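PDB 5OL0: putative silent information regulator 2,Putative silent information regulator 2 from Leishmania infantum, which catalyses NAD-dependent removal of acetyl groups from protein lysines as a class I sirtuin and probably regulates gene expression. Local coordinates for residues His11-Leu21 / Asp275-Arg283; Val33-Ala44 / Ala208-Thr219. All coordinates share one frame; numbering follows the deposited sequence.

Contact 1 of 2, residues His11-Leu21 / Asp275-Arg283; sequences HQEHVLGEPTL and DVCRDVLFR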
loop_
_atom_site.group_PDB
_atom_site.type_symbol
_atom_site.label_atom_id
_atom_site.label_comp_id
_atom_site.label_asym_id
_atom_site.label_seq_id
_atom_site.Cartn_x
_atom_site.Cartn_y
_atom_site.Cartn_z
ATOM N N HIS A 11 -31.260 5.912 11.584
ATOM C CA HIS A 11 -30.201 6.435 10.665
ATOM C C HIS A 11 -28.781 5.819 10.865
ATOM O O HIS A 11 -27.949 5.908 9.966
ATOM C CB HIS A 11 -30.151 7.991 10.661
ATOM C CG HIS A 11 -29.698 8.595 11.953
ATOM N ND1 HIS A 11 -28.365 8.765 12.262
ATOM C CD2 HIS A 11 -30.389 9.038 13.028
ATOM C CE1 HIS A 11 -28.256 9.292 13.472
ATOM N NE2 HIS A 11 -29.471 9.475 13.955
ATOM N N GLN A 12 -28.564 5.194 12.023
ATOM C CA GLN A 12 -27.392 4.368 12.307
ATOM C C GLN A 12 -27.496 2.866 11.935
ATOM O O GLN A 12 -26.502 2.166 12.047
ATOM C CB GLN A 12 -27.048 4.495 13.785
ATOM C CG GLN A 12 -26.733 5.925 14.188
ATOM C CD GLN A 12 -26.259 5.997 15.608
ATOM O OE1 GLN A 12 -27.023 5.716 16.553
ATOM N NE2 GLN A 12 -24.980 6.336 15.778
ATOM N N GLU A 13 -28.649 2.353 11.487
ATOM C CA GLU A 13 -28.685 0.966 10.975
ATOM C C GLU A 13 -27.629 0.831 9.887
ATOM O O GLU A 13 -27.669 1.550 8.845
ATOM C CB GLU A 13 -30.036 0.585 10.337
ATOM C CG GLU A 13 -31.084 0.151 11.324
ATOM C CD GLU A 13 -30.730 -1.124 12.056
ATOM O OE1 GLU A 13 -30.053 -2.026 11.485
ATOM O OE2 GLU A 13 -31.157 -1.194 13.214
ATOM N N HIS A 14 -26.766 -0.151 10.098
ATOM C CA HIS A 14 -25.604 -0.367 9.277
ATOM C C HIS A 14 -25.891 -1.217 8.034
ATOM O O HIS A 14 -26.513 -2.274 8.092
ATOM C CB HIS A 14 -24.479 -1.029 10.102
ATOM C CG HIS A 14 -23.128 -0.604 9.644
ATOM N ND1 HIS A 14 -22.585 -1.083 8.486
ATOM C CD2 HIS A 14 -22.265 0.341 10.111
ATOM C CE1 HIS A 14 -21.430 -0.485 8.262
ATOM N NE2 HIS A 14 -21.212 0.380 9.233
ATOM N N VAL A 15 -25.333 -0.812 6.914
ATOM C CA VAL A 15 -25.398 -1.627 5.690
ATOM C C VAL A 15 -24.924 -3.083 5.929
ATOM O O VAL A 15 -25.375 -3.998 5.225
ATOM C CB VAL A 15 -24.561 -0.935 4.579
ATOM C CG1 VAL A 15 -24.291 -1.812 3.396
ATOM C CG2 VAL A 15 -25.291 0.312 4.095
ATOM N N LEU A 16 -24.004 -3.307 6.881
ATOM C CA LEU A 16 -23.498 -4.667 7.127
ATOM C C LEU A 16 -24.394 -5.523 8.062
ATOM O O LEU A 16 -24.086 -6.700 8.266
ATOM C CB LEU A 16 -22.069 -4.646 7.684
ATOM C CG LEU A 16 -20.970 -4.152 6.768
ATOM C CD1 LEU A 16 -19.662 -4.071 7.561
ATOM C CD2 LEU A 16 -20.815 -5.056 5.544
ATOM N N GLY A 17 -25.430 -4.924 8.654
ATOM C CA GLY A 17 -26.262 -5.585 9.654
ATOM C C GLY A 17 -25.545 -5.396 10.959
ATOM O O GLY A 17 -25.764 -4.426 11.643
ATOM N N GLU A 18 -24.625 -6.298 11.278
ATOM C CA GLU A 18 -23.748 -6.134 12.439
ATOM C C GLU A 18 -22.402 -5.662 11.967
ATOM O O GLU A 18 -21.780 -6.340 11.169
ATOM C CB GLU A 18 -23.590 -7.451 13.187
ATOM C CG GLU A 18 -24.879 -7.965 13.792
ATOM C CD GLU A 18 -25.499 -6.928 14.709
ATOM O OE1 GLU A 18 -24.881 -6.631 15.766
ATOM O OE2 GLU A 18 -26.576 -6.387 14.348
ATOM N N PRO A 19 -21.935 -4.506 12.446
ATOM C CA PRO A 19 -20.655 -3.965 11.951
ATOM C C PRO A 19 -19.439 -4.624 12.641
ATOM O O PRO A 19 -18.679 -3.977 13.374
ATOM C CB PRO A 19 -20.776 -2.450 12.281
ATOM C CG PRO A 19 -21.629 -2.417 13.490
ATOM C CD PRO A 19 -22.636 -3.534 13.312
ATOM N N THR A 20 -19.274 -5.921 12.417
ATOM C CA THR A 20 -18.265 -6.731 13.125
ATOM C C THR A 20 -17.556 -7.569 12.068
ATOM O O THR A 20 -18.000 -7.660 10.923
ATOM C CB THR A 20 -18.932 -7.708 14.110
ATOM O OG1 THR A 20 -19.789 -8.562 13.369
ATOM C CG2 THR A 20 -19.798 -6.966 15.124
ATOM N N LEU A 21 -16.473 -8.217 12.436
ATOM C CA LEU A 21 -15.783 -9.053 11.434
ATOM C C LEU A 21 -16.677 -10.199 10.974
ATOM O O LEU A 21 -16.687 -10.566 9.775
ATOM C CB LEU A 21 -14.423 -9.512 11.975
ATOM C CG LEU A 21 -13.432 -8.357 12.115
ATOM C CD1 LEU A 21 -12.287 -8.792 12.996
ATOM C CD2 LEU A 21 -12.941 -7.884 10.757
ATOM N N ASP A 275 -27.763 9.593 3.501
ATOM C CA ASP A 275 -26.677 8.647 3.235
ATOM C C ASP A 275 -26.498 7.553 4.329
ATOM O O ASP A 275 -26.168 7.853 5.507
ATOM C CB ASP A 275 -25.349 9.413 2.991
ATOM C CG ASP A 275 -24.973 10.399 4.131
ATOM O OD1 ASP A 275 -25.646 10.449 5.179
ATOM O OD2 ASP A 275 -23.969 11.133 3.972
ATOM N N VAL A 276 -26.703 6.289 3.935
ATOM C CA VAL A 276 -26.557 5.130 4.866
ATOM C C VAL A 276 -25.219 5.055 5.676
ATOM O O VAL A 276 -24.192 5.650 5.321
ATOM C CB VAL A 276 -26.814 3.735 4.193
ATOM C CG1 VAL A 276 -28.281 3.574 3.751
ATOM C CG2 VAL A 276 -25.806 3.445 3.075
ATOM N N CYS A 277 -25.286 4.322 6.787
ATOM C CA CYS A 277 -24.181 4.111 7.678
ATOM C C CYS A 277 -23.439 2.861 7.134
ATOM O O CYS A 277 -23.954 1.733 7.175
ATOM C CB CYS A 277 -24.724 3.953 9.096
ATOM S SG CYS A 277 -23.498 3.462 10.312
ATOM N N ARG A 278 -22.281 3.108 6.512
ATOM C CA ARG A 278 -21.578 2.084 5.749
ATOM C C ARG A 278 -20.081 1.893 6.098
ATOM O O ARG A 278 -19.476 1.006 5.544
ATOM C CB ARG A 278 -21.813 2.266 4.223
ATOM C CG ARG A 278 -21.600 3.656 3.617
ATOM C CD ARG A 278 -20.141 3.994 3.539
ATOM N NE ARG A 278 -19.842 5.206 2.797
ATOM C CZ ARG A 278 -19.550 5.280 1.500
ATOM N NH1 ARG A 278 -19.530 4.224 0.687
ATOM N NH2 ARG A 278 -19.265 6.457 1.014
ATOM N N ASP A 279 -19.525 2.709 6.990
ATOM C CA ASP A 279 -18.119 2.672 7.414
ATOM C C ASP A 279 -17.994 1.972 8.727
ATOM O O ASP A 279 -18.910 2.012 9.553
ATOM C CB ASP A 279 -17.571 4.090 7.620
ATOM C CG ASP A 279 -17.559 4.889 6.369
ATOM O OD1 ASP A 279 -17.500 4.296 5.283
ATOM O OD2 ASP A 279 -17.610 6.131 6.457
ATOM N N VAL A 280 -16.927 1.194 8.847
ATOM C CA VAL A 280 -16.533 0.587 10.094
ATOM C C VAL A 280 -15.022 0.652 10.250
ATOM O O VAL A 280 -14.293 0.538 9.256
ATOM C CB VAL A 280 -17.098 -0.837 10.153
ATOM C CG1 VAL A 280 -16.554 -1.690 9.039
ATOM C CG2 VAL A 280 -16.821 -1.437 11.496
ATOM N N LEU A 281 -14.574 0.920 11.472
ATOM C CA LEU A 281 -13.156 0.931 11.849
ATOM C C LEU A 281 -12.819 -0.196 12.792
ATOM O O LEU A 281 -13.439 -0.316 13.846
ATOM C CB LEU A 281 -12.810 2.189 12.563
ATOM C CG LEU A 281 -11.383 2.388 13.027
ATOM C CD1 LEU A 281 -10.394 2.481 11.886
ATOM C CD2 LEU A 281 -11.398 3.673 13.825
ATOM N N PHE A 282 -11.892 -1.062 12.385
ATOM C CA PHE A 282 -11.450 -2.177 13.194
ATOM C C PHE A 282 -10.063 -1.801 13.629
ATOM O O PHE A 282 -9.125 -1.776 12.809
ATOM C CB PHE A 282 -11.443 -3.468 12.389
ATOM C CG PHE A 282 -12.828 -3.959 12.019
ATOM C CD1 PHE A 282 -13.718 -4.345 12.997
ATOM C CD2 PHE A 282 -13.218 -4.056 10.689
ATOM C CE1 PHE A 282 -14.985 -4.809 12.677
ATOM C CE2 PHE A 282 -14.480 -4.563 10.340
ATOM C CZ PHE A 282 -15.374 -4.899 11.337
ATOM N N ARG A 283 -9.917 -1.524 14.935
ATOM C CA ARG A 283 -8.623 -1.145 15.547
ATOM C C ARG A 283 -7.818 -2.395 15.848
ATOM O O ARG A 283 -8.281 -3.499 15.625
ATOM C CB ARG A 283 -8.868 -0.425 16.866
ATOM C CG ARG A 283 -9.656 0.851 16.824
ATOM C CD ARG A 283 -9.003 1.880 15.947
ATOM N NE ARG A 283 -7.842 2.558 16.552
ATOM C CZ ARG A 283 -7.868 3.711 17.230
ATOM N NH1 ARG A 283 -8.991 4.371 17.471
ATOM N NH2 ARG A 283 -6.736 4.212 17.662
HETATM O O HOH W 1 -28.003 3.600 7.512
#
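The imidazole of His14 reaches across to the start of edge strand 279-282, where NE2 gives a nearly linear hydrogen bond (177°) to Asp279 O at 2.8 Å. The carbonyl oxygen lies in the ring plane, although the nitrogen itself stands above the plane of that carbonyl. Over one ring face sits Cys277 O, 3.3 Å above the centre, and on the opposite face is Pro19 CB. The same Cys277 O accepts the backbone of Val15, N to O 2.9 Å, so one carbonyl both covers the ring and ties down the chain beside it. Cys277 SG, anti to its backbone N (chi1 172°), comes obliquely to the ring, 3.4 Å from His14 CD2; a small, polarisable thiol suits this tight corner. A water links Cys277 N to Glu13 O. Farther along, the flat ring of Phe282 offers a broad face to Leu21, whose CD2 makes a CH-pi contact 3.8 Å from the ring centroid, while Val280 CG2 lies near the rim of the opposite face. Val280 CG1 meets Leu16 CD1 at 4.2 Å, the two side chains crossing at about a right angle; a branched valine can spread its methyls between Leu16 and Pro19. The second shell fixes the histidine: its ND1 receives Leu16 N at 3.1 Å in the ring plane, within the type I turn from His14 to Gly17. Thr20 caps the following helix through Gly23 N, and the carboxylate of Asp279 is engaged in a salt bridge with Arg239. With one ring nitrogen donating and the other accepting, His14 is held through both, a pattern consistent with a neutral imidazole protonated on NE2; the two bonds restrict ring rotation and join the N-terminal segment to the sheet's last strand.

Contact 2 of 2, residues Val33-Ala44 / Ala208-Thr219; sequences VRRILVLVGAGA and APIAELVIIIGT
Leu37 and Val214 lie side by side on one face of a parallel strand pair, Leu37 CD2 standing 4.1 Å from Val214 CG2, with Ala208 CB touching the same methyl. With chi1 at 175° Leu37 CG lies opposite the backbone N, and chi2 near 70° sets CD2 between the two; the short alanine side chain meets that methyl at CB. Leu39 continues the row, its CD1 4.1 Å from Ile216 CG1. On the other face Ile36 packs beside Leu213 and crosses Ile215, Ile36 CG2 to Ile215 CD1 4.0 Å. Beta-branched residues predominate here because they favour extended backbone. Between these layers the strands, 16° from parallel, are joined by bonds that alternate across the pair, among them Ile217 N to Leu39 O at 2.7 Å. Beyond the last rungs, Gly41, Gly43 and Gly218 carry no side chain, so the turning chains close to 3.8 Å between the CA atoms of Gly43 and Gly218, and Gly43 N bonds in plane to a lone pair of Gly218 O. Gly218 also takes a positive phi. At the other end the edge is polar. One carboxylate oxygen, Glu212 OE1, collects two backbone donors: Arg34 N at 2.8 Å, nearly along the C-O axis, and Arg35 N from above the carboxylate plane. OE2 lies over one face of the Arg35 guanidinium, a purely electrostatic pairing, while Arg35 NE, at 2.8 Å, and NH2 both grip Ile210 O in the guanidinium plane. Arginine can serve both because its N-H groups donate in the plane while the delocalised charge attracts an anion over the face. Strand 120-125 also flanks 36-40, helix 106-116 covers Val38, Val40 and Ile217, and strand 239-242 borders 213-217; the glycine-rich ends lie at the likely NAD site of this Rossmann-like sheet.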
loop_
_atom_site.group_PDB
_atom_site.type_symbol
_atom_site.label_atom_id
_atom_site.label_comp_id
_atom_site.label_asym_id
_atom_site.label_seq_id
_atom_site.Cartn_x
_atom_site.Cartn_y
_atom_site.Cartn_z
ATOM N N VAL A 33 -20.480 -11.210 -2.644
ATOM C CA VAL A 33 -19.675 -10.054 -3.038
ATOM C C VAL A 33 -18.482 -10.525 -3.807
ATOM O O VAL A 33 -17.713 -11.300 -3.298
ATOM C CB VAL A 33 -19.210 -9.251 -1.806
ATOM C CG1 VAL A 33 -18.220 -8.169 -2.227
ATOM C CG2 VAL A 33 -20.438 -8.574 -1.187
ATOM N N ARG A 34 -18.358 -10.033 -5.025
ATOM C CA ARG A 34 -17.300 -10.388 -5.960
ATOM C C ARG A 34 -16.402 -9.242 -6.401
ATOM O O ARG A 34 -15.404 -9.482 -7.087
ATOM C CB ARG A 34 -17.935 -10.888 -7.306
ATOM C CG ARG A 34 -18.756 -12.154 -7.250
ATOM C CD ARG A 34 -17.863 -13.353 -7.026
ATOM N NE ARG A 34 -18.595 -14.499 -6.511
ATOM C CZ ARG A 34 -18.032 -15.636 -6.083
ATOM N NH1 ARG A 34 -16.710 -15.826 -6.132
ATOM N NH2 ARG A 34 -18.808 -16.608 -5.614
ATOM N N ARG A 35 -16.772 -8.010 -6.117
ATOM C CA ARG A 35 -16.013 -6.881 -6.567
ATOM C C ARG A 35 -15.430 -6.130 -5.312
ATOM O O ARG A 35 -15.925 -5.050 -4.929
ATOM C CB ARG A 35 -16.902 -5.994 -7.445
ATOM C CG ARG A 35 -17.426 -6.799 -8.662
ATOM C CD ARG A 35 -17.817 -5.932 -9.790
ATOM N NE ARG A 35 -18.748 -4.898 -9.349
ATOM C CZ ARG A 35 -20.076 -4.961 -9.414
ATOM N NH1 ARG A 35 -20.698 -6.047 -9.901
ATOM N NH2 ARG A 35 -20.799 -3.914 -9.004
ATOM N N ILE A 36 -14.453 -6.762 -4.656
ATOM C CA ILE A 36 -13.844 -6.205 -3.431
ATOM C C ILE A 36 -12.598 -5.402 -3.868
ATOM O O ILE A 36 -11.695 -5.941 -4.481
ATOM C CB ILE A 36 -13.429 -7.234 -2.380
ATOM C CG1 ILE A 36 -14.642 -8.084 -1.986
ATOM C CG2 ILE A 36 -12.806 -6.544 -1.157
ATOM C CD1 ILE A 36 -14.349 -9.272 -1.065
ATOM N N LEU A 37 -12.593 -4.113 -3.530
ATOM C CA LEU A 37 -11.422 -3.270 -3.734
ATOM C C LEU A 37 -10.631 -3.267 -2.430
ATOM O O LEU A 37 -11.164 -2.924 -1.386
ATOM C CB LEU A 37 -11.864 -1.873 -4.094
ATOM C CG LEU A 37 -10.766 -0.819 -4.224
ATOM C CD1 LEU A 37 -9.934 -1.071 -5.451
ATOM C CD2 LEU A 37 -11.405 0.538 -4.310
ATOM N N VAL A 38 -9.376 -3.681 -2.501
ATOM C CA VAL A 38 -8.547 -3.696 -1.321
ATOM C C VAL A 38 -7.513 -2.642 -1.529
ATOM O O VAL A 38 -6.826 -2.612 -2.560
ATOM C CB VAL A 38 -7.865 -5.069 -1.115
ATOM C CG1 VAL A 38 -7.026 -5.093 0.203
ATOM C CG2 VAL A 38 -8.899 -6.160 -1.063
ATOM N N LEU A 39 -7.394 -1.780 -0.546
ATOM C CA LEU A 39 -6.328 -0.776 -0.449
ATOM C C LEU A 39 -5.381 -1.075 0.692
ATOM O O LEU A 39 -5.815 -1.394 1.816
ATOM C CB LEU A 39 -6.933 0.608 -0.167
ATOM C CG LEU A 39 -8.104 0.998 -1.043
ATOM C CD1 LEU A 39 -8.535 2.422 -0.755
ATOM C CD2 LEU A 39 -7.768 0.872 -2.524
ATOM N N VAL A 40 -4.086 -0.890 0.447
ATOM C CA VAL A 40 -3.070 -1.327 1.340
ATOM C C VAL A 40 -2.094 -0.215 1.617
ATOM O O VAL A 40 -1.677 0.442 0.692
ATOM C CB VAL A 40 -2.297 -2.527 0.731
ATOM C CG1 VAL A 40 -1.351 -3.091 1.776
ATOM C CG2 VAL A 40 -3.231 -3.631 0.295
ATOM N N GLY A 41 -1.714 -0.008 2.880
ATOM C CA GLY A 41 -0.652 0.953 3.225
ATOM C C GLY A 41 0.359 0.401 4.226
ATOM O O GLY A 41 0.362 -0.778 4.498
ATOM N N ALA A 42 1.134 1.291 4.863
ATOM C CA ALA A 42 2.324 0.933 5.632
ATOM C C ALA A 42 1.978 0.022 6.834
ATOM O O ALA A 42 2.765 -0.849 7.196
ATOM C CB ALA A 42 3.029 2.178 6.122
ATOM N N GLY A 43 0.803 0.219 7.408
ATOM C CA GLY A 43 0.343 -0.630 8.528
ATOM C C GLY A 43 0.317 -2.129 8.252
ATOM O O GLY A 43 0.563 -2.884 9.168
ATOM N N ALA A 44 0.070 -2.539 6.995
ATOM C CA ALA A 44 0.018 -3.935 6.543
ATOM C C ALA A 44 1.345 -4.643 6.544
ATOM O O ALA A 44 1.408 -5.868 6.524
ATOM C CB ALA A 44 -0.543 -3.983 5.117
ATOM N N ALA A 208 -12.938 1.687 -8.811
ATOM C CA ALA A 208 -13.587 2.145 -7.536
ATOM C C ALA A 208 -15.052 2.510 -7.711
ATOM O O ALA A 208 -15.896 2.248 -6.831
ATOM C CB ALA A 208 -12.785 3.309 -6.942
ATOM N N PRO A 209 -15.417 3.062 -8.884
ATOM C CA PRO A 209 -16.851 3.352 -9.032
ATOM C C PRO A 209 -17.787 2.126 -9.061
ATOM O O PRO A 209 -18.966 2.268 -8.770
ATOM C CB PRO A 209 -16.893 4.161 -10.332
ATOM C CG PRO A 209 -15.613 4.931 -10.272
ATOM C CD PRO A 209 -14.622 3.848 -9.834
ATOM N N ILE A 210 -17.253 0.938 -9.324
ATOM C CA ILE A 210 -18.052 -0.286 -9.369
ATOM C C ILE A 210 -17.741 -1.219 -8.220
ATOM O O ILE A 210 -18.240 -2.338 -8.219
ATOM C CB ILE A 210 -17.884 -1.058 -10.729
ATOM C CG1 ILE A 210 -16.428 -1.464 -11.017
ATOM C CG2 ILE A 210 -18.393 -0.171 -11.854
ATOM C CD1 ILE A 210 -16.283 -2.561 -12.051
ATOM N N ALA A 211 -16.962 -0.785 -7.207
ATOM C CA ALA A 211 -16.736 -1.664 -6.038
ATOM C C ALA A 211 -18.040 -1.989 -5.311
ATOM O O ALA A 211 -18.926 -1.156 -5.219
ATOM C CB ALA A 211 -15.760 -1.047 -5.053
ATOM N N GLU A 212 -18.120 -3.186 -4.764
ATOM C CA GLU A 212 -19.229 -3.613 -3.870
ATOM C C GLU A 212 -18.824 -3.543 -2.391
ATOM O O GLU A 212 -19.650 -3.695 -1.517
ATOM C CB GLU A 212 -19.608 -5.082 -4.173
ATOM C CG GLU A 212 -20.353 -5.265 -5.473
ATOM C CD GLU A 212 -20.419 -6.722 -6.023
ATOM O OE1 GLU A 212 -19.686 -7.668 -5.634
ATOM O OE2 GLU A 212 -21.240 -6.895 -6.936
ATOM N N LEU A 213 -17.527 -3.354 -2.139
ATOM C CA LEU A 213 -16.934 -3.398 -0.820
ATOM C C LEU A 213 -15.499 -2.909 -0.947
ATOM O O LEU A 213 -14.782 -3.256 -1.926
ATOM C CB LEU A 213 -16.956 -4.807 -0.242
ATOM C CG LEU A 213 -16.238 -4.981 1.088
ATOM C CD1 LEU A 213 -16.892 -4.210 2.221
ATOM C CD2 LEU A 213 -16.108 -6.458 1.397
ATOM N N VAL A 214 -15.087 -2.110 0.029
ATOM C CA VAL A 214 -13.738 -1.625 0.079
ATOM C C VAL A 214 -13.189 -1.942 1.475
ATOM O O VAL A 214 -13.896 -1.820 2.468
ATOM C CB VAL A 214 -13.619 -0.171 -0.383
ATOM C CG1 VAL A 214 -14.460 0.745 0.420
ATOM C CG2 VAL A 214 -12.178 0.296 -0.323
ATOM N N ILE A 215 -11.989 -2.512 1.503
ATOM C CA ILE A 215 -11.318 -2.892 2.727
ATOM C C ILE A 215 -10.001 -2.183 2.610
ATOM O O ILE A 215 -9.264 -2.353 1.611
ATOM C CB ILE A 215 -11.045 -4.419 2.803
ATOM C CG1 ILE A 215 -12.358 -5.216 2.701
ATOM C CG2 ILE A 215 -10.306 -4.759 4.093
ATOM C CD1 ILE A 215 -12.155 -6.741 2.745
ATOM N N ILE A 216 -9.705 -1.369 3.621
ATOM C CA ILE A 216 -8.653 -0.382 3.566
ATOM C C ILE A 216 -7.745 -0.711 4.728
ATOM O O ILE A 216 -8.147 -0.531 5.895
ATOM C CB ILE A 216 -9.257 1.030 3.771
ATOM C CG1 ILE A 216 -10.313 1.286 2.723
ATOM C CG2 ILE A 216 -8.169 2.136 3.849
ATOM C CD1 ILE A 216 -11.186 2.524 2.994
ATOM N N ILE A 217 -6.554 -1.250 4.437
ATOM C CA ILE A 217 -5.729 -1.827 5.492
ATOM C C ILE A 217 -4.443 -1.064 5.678
ATOM O O ILE A 217 -3.481 -1.153 4.845
ATOM C CB ILE A 217 -5.380 -3.288 5.212
ATOM C CG1 ILE A 217 -6.652 -4.039 4.786
ATOM C CG2 ILE A 217 -4.626 -3.855 6.436
ATOM C CD1 ILE A 217 -6.490 -5.499 4.436
ATOM N N GLY A 218 -4.387 -0.356 6.818
ATOM C CA GLY A 218 -3.128 0.227 7.250
ATOM C C GLY A 218 -2.694 1.430 6.456
ATOM O O GLY A 218 -1.505 1.725 6.390
ATOM N N THR A 219 -3.636 2.125 5.831
ATOM C CA THR A 219 -3.289 3.262 4.995
ATOM C C THR A 219 -3.484 4.608 5.694
ATOM O O THR A 219 -4.325 4.736 6.576
ATOM C CB THR A 219 -4.160 3.348 3.738
ATOM O OG1 THR A 219 -3.703 4.490 3.008
ATOM C CG2 THR A 219 -5.602 3.696 4.074
#

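In the fold
The two contacts have centres 16 Å apart and nearest atoms about 5 Å apart without touching, yet both reach the same six-stranded parallel sheet. Contact 2 pairs its two middle strands, 36-40 and 213-217, where the chain, having built strands 1 to 3 outward on one side, crosses back to begin strand 4 on the other, as in Rossmann folds; contact 1 lies at the rim, on outermost strand 279-282, with strand 239-242 between. Along the chain, contact 2 is nested within the span closed by contact 1, and the zinc-binding cysteines fall inside contact 2's own span. The N-terminal segment thus meets the sheet's last strand, while the buried pair ends at residues 218-219 of the probable NAD site.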